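Local coordinates for protein AAC3-I (PDB 5HMN) that probably transfers an acetyl group from acetyl-coenzyme A to aminoglycoside antibiotics, using a GNAT fold, and so is likely to confer resistance to them, at residues 10-15 / 48-53; 55-60 / 106-111; 82-87 / 118-123. One frame throughout, in Å; residues are numbered along the deposited sequence.

Interaction 1: 10-15 / 48-53; sequences LSPNEV and LLESDY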
# COMPACT_ATOMS: atom_id res chain seq x y z
N LEU C 10 13.90 -8.07 -10.44
CA LEU C 10 14.37 -7.11 -11.44
C LEU C 10 15.29 -6.07 -10.81
O LEU C 10 15.01 -5.53 -9.74
CB LEU C 10 13.18 -6.42 -12.12
CG LEU C 10 12.21 -7.36 -12.86
CD1 LEU C 10 11.26 -6.56 -13.73
CD2 LEU C 10 12.96 -8.39 -13.68
N SER C 11 16.41 -5.79 -11.48
CA SER C 11 17.37 -4.80 -11.02
C SER C 11 17.13 -3.48 -11.76
O SER C 11 16.37 -3.45 -12.73
CB SER C 11 18.80 -5.30 -11.26
OG SER C 11 19.25 -4.95 -12.55
N PRO C 12 17.76 -2.39 -11.30
CA PRO C 12 17.69 -1.13 -12.06
C PRO C 12 18.22 -1.27 -13.48
O PRO C 12 17.86 -0.47 -14.35
CB PRO C 12 18.57 -0.18 -11.25
CG PRO C 12 18.50 -0.70 -9.86
CD PRO C 12 18.41 -2.20 -9.99
N ASN C 13 19.06 -2.28 -13.70
CA ASN C 13 19.65 -2.55 -15.01
C ASN C 13 18.72 -3.33 -15.94
O ASN C 13 19.14 -3.80 -16.99
CB ASN C 13 20.96 -3.31 -14.85
CG ASN C 13 21.98 -2.56 -14.02
OD1 ASN C 13 22.53 -3.10 -13.06
ND2 ASN C 13 22.24 -1.31 -14.39
N GLU C 14 17.45 -3.46 -15.55
CA GLU C 14 16.53 -4.33 -16.27
C GLU C 14 15.16 -3.72 -16.51
O GLU C 14 14.14 -4.39 -16.31
CB GLU C 14 16.39 -5.66 -15.52
CG GLU C 14 17.65 -6.51 -15.53
CD GLU C 14 17.61 -7.64 -14.53
OE1 GLU C 14 16.73 -7.61 -13.65
OE2 GLU C 14 18.45 -8.55 -14.62
N VAL C 15 15.14 -2.47 -16.94
CA VAL C 15 13.89 -1.79 -17.29
C VAL C 15 13.21 -2.50 -18.46
O VAL C 15 11.98 -2.57 -18.53
CB VAL C 15 14.13 -0.30 -17.64
CG1 VAL C 15 12.86 0.35 -18.15
CG2 VAL C 15 14.67 0.45 -16.43
N LEU C 48 12.44 3.99 -10.02
CA LEU C 48 11.50 3.18 -9.24
C LEU C 48 12.14 1.86 -8.83
O LEU C 48 11.95 1.39 -7.71
CB LEU C 48 10.22 2.94 -10.05
CG LEU C 48 9.13 2.11 -9.36
CD1 LEU C 48 8.68 2.77 -8.06
CD2 LEU C 48 7.96 1.89 -10.29
N LEU C 49 12.92 1.27 -9.74
CA LEU C 49 13.58 -0.00 -9.48
C LEU C 49 14.73 0.10 -8.48
O LEU C 49 15.08 -0.88 -7.82
CB LEU C 49 14.08 -0.60 -10.80
CG LEU C 49 12.99 -1.21 -11.68
CD1 LEU C 49 13.55 -1.59 -13.05
CD2 LEU C 49 12.38 -2.43 -11.00
N GLU C 50 15.33 1.28 -8.37
CA GLU C 50 16.42 1.47 -7.42
C GLU C 50 15.94 2.15 -6.14
O GLU C 50 16.75 2.58 -5.33
CB GLU C 50 17.55 2.26 -8.06
CG GLU C 50 17.12 3.62 -8.57
CD GLU C 50 18.19 4.28 -9.41
OE1 GLU C 50 19.28 3.69 -9.55
OE2 GLU C 50 17.93 5.38 -9.95
N SER C 51 14.63 2.24 -5.97
CA SER C 51 14.06 2.79 -4.75
C SER C 51 14.14 1.76 -3.62
O SER C 51 14.32 0.57 -3.87
CB SER C 51 12.62 3.23 -4.97
OG SER C 51 11.78 2.13 -5.26
N ASP C 52 13.99 2.24 -2.39
CA ASP C 52 14.11 1.41 -1.20
C ASP C 52 12.95 0.44 -0.99
O ASP C 52 13.11 -0.60 -0.36
CB ASP C 52 14.23 2.30 0.04
CG ASP C 52 15.42 3.23 -0.02
OD1 ASP C 52 16.56 2.74 0.11
OD2 ASP C 52 15.21 4.45 -0.19
N TYR C 53 11.78 0.80 -1.52
CA TYR C 53 10.56 0.11 -1.14
C TYR C 53 9.89 -0.70 -2.25
O TYR C 53 9.06 -1.56 -1.98
CB TYR C 53 9.55 1.13 -0.58
CG TYR C 53 9.16 2.21 -1.57
CD1 TYR C 53 8.05 2.07 -2.38
CD2 TYR C 53 9.91 3.38 -1.69
CE1 TYR C 53 7.69 3.05 -3.28
CE2 TYR C 53 9.56 4.37 -2.58
CZ TYR C 53 8.45 4.20 -3.38
OH TYR C 53 8.10 5.18 -4.27
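The turn that leads from strand 5-9 into helix 15-28 packs here against the end of helix 42-49, where Leu49 meets Ser11, Pro12 and Val15. Residues Ser11 to Glu14 form a type I beta turn, closed by the hydrogen bond from Glu14 N to Ser11 O. Leu49 carries most of the contact. Its CA to CB bond points toward the turn, and CG, anti to the carbonyl carbon (chi1 -76°), is set beside the backbone N. Leu49 CD1 comes within 3.4 Å of Ser11 O and 4.1 Å of Val15 CG2. Leu49 CD2 lies 4.2 Å from Leu10 CB, and Leu49 CB packs against Pro12 CA at 3.9 Å. Pro12 also touches the next residue, with Pro12 CG 3.6 Å from Glu50 CB. The carboxylate of Glu50 forms a salt bridge with Arg46 of helix 42-49.

Polar groups within 10-15 hold the turn in shape. Ser11 OG accepts from Asn13 N at 2.9 Å, which makes an ST turn. Glu14 OE1 accepts from Ser11 N at 2.9 Å, with the donor 45° out of the carboxylate plane. His8 is a second partner of that oxygen. Glu14 sits at the N-cap position of helix 15-28. Across the contact there is mainly van der Waals packing, including Leu49 CD1 against a backbone carbonyl, while hydrogen bonds inside the turn fix the surface that Leu49 meets.

Interaction 2: 55-60 / 106-111; sequences IALAAL and EKLKEL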
# COMPACT_ATOMS: atom_id res chain seq x y z
N ILE C 55 9.47 -3.49 -5.13
CA ILE C 55 9.97 -4.82 -5.45
C ILE C 55 9.27 -5.38 -6.69
O ILE C 55 8.04 -5.45 -6.74
CB ILE C 55 9.78 -5.81 -4.28
CG1 ILE C 55 10.53 -5.32 -3.04
CG2 ILE C 55 10.23 -7.21 -4.67
CD1 ILE C 55 10.32 -6.19 -1.81
N ALA C 56 10.05 -5.76 -7.69
CA ALA C 56 9.50 -6.36 -8.90
C ALA C 56 10.12 -7.72 -9.16
O ALA C 56 11.33 -7.84 -9.28
CB ALA C 56 9.73 -5.44 -10.09
N LEU C 57 9.28 -8.75 -9.21
CA LEU C 57 9.76 -10.11 -9.47
C LEU C 57 9.24 -10.61 -10.81
O LEU C 57 8.10 -10.35 -11.18
CB LEU C 57 9.31 -11.07 -8.36
CG LEU C 57 9.68 -10.72 -6.92
CD1 LEU C 57 9.19 -11.80 -5.97
CD2 LEU C 57 11.18 -10.52 -6.78
N ALA C 58 10.09 -11.33 -11.53
CA ALA C 58 9.70 -11.92 -12.81
C ALA C 58 9.97 -13.41 -12.82
O ALA C 58 11.02 -13.87 -12.38
CB ALA C 58 10.43 -11.23 -13.95
N ALA C 59 9.02 -14.17 -13.35
CA ALA C 59 9.17 -15.61 -13.51
C ALA C 59 9.50 -15.91 -14.97
O ALA C 59 8.78 -15.48 -15.87
CB ALA C 59 7.91 -16.34 -13.08
N LEU C 60 10.58 -16.64 -15.20
CA LEU C 60 11.00 -16.93 -16.57
C LEU C 60 11.14 -18.42 -16.84
O LEU C 60 11.56 -19.19 -15.98
CB LEU C 60 12.33 -16.24 -16.88
CG LEU C 60 12.27 -14.72 -16.99
CD1 LEU C 60 12.68 -14.08 -15.68
CD2 LEU C 60 13.14 -14.25 -18.14
N GLU C 106 6.88 -17.30 -2.62
CA GLU C 106 7.93 -17.92 -1.82
C GLU C 106 9.21 -17.09 -1.89
O GLU C 106 9.93 -16.93 -0.90
CB GLU C 106 8.19 -19.35 -2.27
CG GLU C 106 9.31 -20.05 -1.52
CD GLU C 106 9.28 -21.56 -1.69
OE1 GLU C 106 9.05 -22.02 -2.83
OE2 GLU C 106 9.49 -22.28 -0.69
N LYS C 107 9.48 -16.55 -3.08
CA LYS C 107 10.63 -15.68 -3.29
C LYS C 107 10.46 -14.37 -2.54
O LYS C 107 11.42 -13.84 -1.98
CB LYS C 107 10.82 -15.40 -4.78
CG LYS C 107 11.86 -14.36 -5.11
CD LYS C 107 13.26 -14.88 -4.86
CE LYS C 107 14.30 -13.88 -5.33
NZ LYS C 107 15.69 -14.37 -5.10
N LEU C 108 9.24 -13.85 -2.52
CA LEU C 108 8.96 -12.59 -1.83
C LEU C 108 9.13 -12.76 -0.32
O LEU C 108 9.53 -11.83 0.37
CB LEU C 108 7.55 -12.10 -2.16
CG LEU C 108 7.21 -10.68 -1.70
CD1 LEU C 108 8.16 -9.68 -2.34
CD2 LEU C 108 5.77 -10.34 -2.02
N LYS C 109 8.82 -13.96 0.18
CA LYS C 109 8.99 -14.27 1.59
C LYS C 109 10.45 -14.21 2.01
O LYS C 109 10.80 -13.56 3.00
CB LYS C 109 8.43 -15.66 1.91
CG LYS C 109 6.92 -15.76 1.89
CD LYS C 109 6.46 -17.15 2.29
CE LYS C 109 4.95 -17.26 2.34
NZ LYS C 109 4.49 -18.60 2.80
N GLU C 110 11.32 -14.90 1.27
CA GLU C 110 12.74 -14.92 1.61
C GLU C 110 13.37 -13.54 1.38
O GLU C 110 14.37 -13.20 2.01
CB GLU C 110 13.48 -16.00 0.82
CG GLU C 110 13.46 -15.81 -0.68
CD GLU C 110 14.18 -16.92 -1.42
OE1 GLU C 110 13.78 -18.10 -1.26
OE2 GLU C 110 15.15 -16.63 -2.15
N LEU C 111 12.78 -12.76 0.49
CA LEU C 111 13.21 -11.37 0.31
C LEU C 111 12.74 -10.52 1.48
O LEU C 111 13.44 -9.61 1.91
CB LEU C 111 12.67 -10.81 -1.01
CG LEU C 111 13.43 -11.17 -2.28
CD1 LEU C 111 12.74 -10.54 -3.48
CD2 LEU C 111 14.87 -10.72 -2.19
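Leu57 and Ile55 of strand 54-61 pack against helix 100-115, in the GNAT fold where this helix lies across the mixed sheet. The N-to-C directions of the two segments differ by 143°, nearer antiparallel than parallel, with their axes 10.2 Å apart at closest approach. The tight part is all apolar. Leu57 reaches between Lys107, Leu108 and Leu111. Leu57 CD2 touches Leu111 CD1 at 3.7 Å, and the two side chains slide past each other in opposite directions. Ile55 CG2 packs on Leu108 CD1 at 4.0 Å. Leu108 CD2 turns instead to Ile84 and Ile86 of strand 82-91. Leu108 also touches Leu69, so it sits over several strands at once.

The solvent side is at Lys107. Only the base of this chain joins the contact, and the amino end turns off from the strand toward Glu110. The chain bends at chi2 (72°), which turns CD aside. Lys107 NZ makes a long salt bridge of 3.8 Å to Glu110 OE2, about one turn further along the helix. Glu110 itself is exposed to solvent. What remains on the strand is the aliphatic part of the lysine: Lys107 CG lies 3.8 Å from Leu57 CD1.

Interaction 3: 82-87 / 118-123; sequences SEIYIY and YVIFVQ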
# COMPACT_ATOMS: atom_id res chain seq x y z
N SER C 82 8.23 -3.57 9.27
CA SER C 82 7.77 -3.29 7.92
C SER C 82 6.88 -4.41 7.40
O SER C 82 7.00 -5.56 7.82
CB SER C 82 8.96 -3.07 6.98
OG SER C 82 9.73 -4.25 6.83
N GLU C 83 5.99 -4.06 6.48
CA GLU C 83 5.15 -5.04 5.80
C GLU C 83 5.28 -4.87 4.29
O GLU C 83 5.51 -3.76 3.81
CB GLU C 83 3.69 -4.90 6.20
CG GLU C 83 3.46 -4.34 7.59
CD GLU C 83 2.01 -3.96 7.81
OE1 GLU C 83 1.28 -3.80 6.82
OE2 GLU C 83 1.61 -3.82 8.99
N ILE C 84 5.11 -5.96 3.56
CA ILE C 84 5.19 -5.92 2.11
C ILE C 84 3.80 -6.05 1.51
O ILE C 84 3.07 -7.00 1.78
CB ILE C 84 6.11 -7.02 1.55
CG1 ILE C 84 7.52 -6.88 2.12
CG2 ILE C 84 6.14 -6.98 0.03
CD1 ILE C 84 8.48 -7.94 1.63
N TYR C 85 3.42 -5.06 0.72
CA TYR C 85 2.12 -5.06 0.06
C TYR C 85 2.25 -5.54 -1.39
O TYR C 85 2.85 -4.87 -2.23
CB TYR C 85 1.51 -3.65 0.11
CG TYR C 85 0.20 -3.51 -0.63
CD1 TYR C 85 -0.82 -4.43 -0.47
CD2 TYR C 85 -0.02 -2.42 -1.46
CE1 TYR C 85 -2.02 -4.29 -1.14
CE2 TYR C 85 -1.22 -2.27 -2.13
CZ TYR C 85 -2.22 -3.21 -1.96
OH TYR C 85 -3.42 -3.06 -2.63
N ILE C 86 1.69 -6.71 -1.67
CA ILE C 86 1.59 -7.18 -3.05
C ILE C 86 0.54 -6.36 -3.79
O ILE C 86 -0.65 -6.41 -3.47
CB ILE C 86 1.22 -8.67 -3.12
CG1 ILE C 86 2.29 -9.51 -2.42
CG2 ILE C 86 1.05 -9.10 -4.56
CD1 ILE C 86 2.04 -11.02 -2.49
N TYR C 87 0.98 -5.59 -4.78
CA TYR C 87 0.04 -4.80 -5.56
C TYR C 87 -0.54 -5.62 -6.70
O TYR C 87 -1.75 -5.76 -6.79
CB TYR C 87 0.70 -3.53 -6.11
CG TYR C 87 -0.32 -2.54 -6.63
CD1 TYR C 87 -0.82 -1.53 -5.81
CD2 TYR C 87 -0.81 -2.62 -7.93
CE1 TYR C 87 -1.76 -0.63 -6.28
CE2 TYR C 87 -1.75 -1.73 -8.40
CZ TYR C 87 -2.22 -0.74 -7.58
OH TYR C 87 -3.17 0.15 -8.06
N TYR C 118 7.79 -8.45 8.68
CA TYR C 118 7.19 -9.48 9.53
C TYR C 118 5.94 -10.08 8.88
O TYR C 118 5.44 -11.10 9.35
CB TYR C 118 6.85 -8.91 10.91
CG TYR C 118 5.60 -8.05 10.95
CD1 TYR C 118 4.38 -8.57 11.38
CD2 TYR C 118 5.64 -6.72 10.57
CE1 TYR C 118 3.24 -7.79 11.42
CE2 TYR C 118 4.50 -5.93 10.61
CZ TYR C 118 3.31 -6.47 11.03
OH TYR C 118 2.18 -5.69 11.07
N VAL C 119 5.45 -9.46 7.81
CA VAL C 119 4.25 -9.96 7.16
C VAL C 119 4.12 -9.46 5.72
O VAL C 119 4.62 -8.39 5.35
CB VAL C 119 2.97 -9.57 7.96
CG1 VAL C 119 2.69 -8.08 7.84
CG2 VAL C 119 1.76 -10.39 7.53
N ILE C 120 3.48 -10.27 4.89
CA ILE C 120 3.13 -9.87 3.54
C ILE C 120 1.61 -9.86 3.43
O ILE C 120 0.95 -10.81 3.86
CB ILE C 120 3.73 -10.83 2.49
CG1 ILE C 120 5.26 -10.79 2.57
CG2 ILE C 120 3.25 -10.47 1.09
CD1 ILE C 120 5.94 -11.83 1.68
N PHE C 121 1.04 -8.80 2.87
CA PHE C 121 -0.41 -8.78 2.69
C PHE C 121 -0.80 -8.38 1.27
O PHE C 121 -0.03 -7.75 0.54
CB PHE C 121 -1.07 -7.86 3.73
CG PHE C 121 -0.80 -6.40 3.53
CD1 PHE C 121 -1.74 -5.58 2.93
CD2 PHE C 121 0.39 -5.83 3.95
CE1 PHE C 121 -1.51 -4.23 2.75
CE2 PHE C 121 0.64 -4.48 3.77
CZ PHE C 121 -0.31 -3.68 3.17
N VAL C 122 -1.99 -8.80 0.87
CA VAL C 122 -2.46 -8.58 -0.48
C VAL C 122 -3.99 -8.56 -0.49
O VAL C 122 -4.64 -9.36 0.19
CB VAL C 122 -1.93 -9.66 -1.46
CG1 VAL C 122 -2.29 -11.06 -0.96
CG2 VAL C 122 -2.47 -9.44 -2.87
N GLN C 123 -4.56 -7.61 -1.23
CA GLN C 123 -6.00 -7.54 -1.39
C GLN C 123 -6.44 -8.42 -2.54
O GLN C 123 -5.86 -8.38 -3.62
CB GLN C 123 -6.46 -6.10 -1.63
CG GLN C 123 -6.16 -5.13 -0.49
CD GLN C 123 -6.83 -3.79 -0.71
OE1 GLN C 123 -7.88 -3.70 -1.34
NE2 GLN C 123 -6.22 -2.73 -0.18
O HOH W 1 -3.23 -6.27 -3.48
O HOH W 2 -4.51 -7.28 -6.47
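Tyr85 and Phe121 are brought together by different first torsions. Tyr85 has CG anti to the backbone N (chi1 176°), while Phe121 has CG between the backbone N and the carbonyl carbon (chi1 70°). The rings are nearly parallel but displaced, with centroids 5.0 Å apart, so little of one covers the other. Tyr85 CD1 and Phe121 CE1 approach to 3.3 Å. Tyr85 CA sits over one face of the Phe121 ring, toward its rim.

The strands belong to the beta-alpha-beta unit 82-91, 100-115, 119-124 of the GNAT fold. They run parallel. Ile84 N donates to Val119 O, Phe121 N to Ile84 O at 2.9 Å, and Ile86 N to Phe121 O. Gln123 N donates to water 1 at 2.9 Å; this water also lies close to Ile86 O and may bridge to it. Ile84, Ile86, Ile120 and Val122 share the sheet face that helix 100-115 packs on. Ile86 CB meets Val122 CB at 3.7 Å, and Val122 lines the coenzyme A pocket.

Glu83 is on the other face, with Tyr85 and Phe121. Tyr118 OH donates to Glu83 OE2 at 2.9 Å, 37° out of the carboxylate plane. Glu83 OE1 lies 3.2 Å from Phe121 CE2 and is hydrogen-bonded to Tyr87 OH of the second subunit. Residues 120-123 also pair antiparallel with a strand of that subunit. The buried carboxylate thus has hydroxyl partners from both chains and a long, weak ion pair with Lys76, which together probably help to stabilise its charge at the interface.

In the fold
Interactions 2 and 3 are both buried: interaction 2 contains part of helix 100-115, and that helix also packs on one face of interaction 3. Interaction 1 is partly buried at the C-terminal end of helix 42-49. Leu108 links the two buried contacts: Leu108 CD2 lies 3.6 Å from Ile86 CG1. Interaction 1 reaches interaction 2 where Leu10 N is 2.8 Å from Ala56 O, a probable hydrogen bond. Interactions 1 and 3 do not touch. Interactions 1 and 2 rest on packing across their segments, joining a turn to a helix end and a strand to a helix. Interaction 3 pairs two strands by backbone hydrogen bonds and adds aromatic and carboxylate groups, beside the second subunit and coenzyme A.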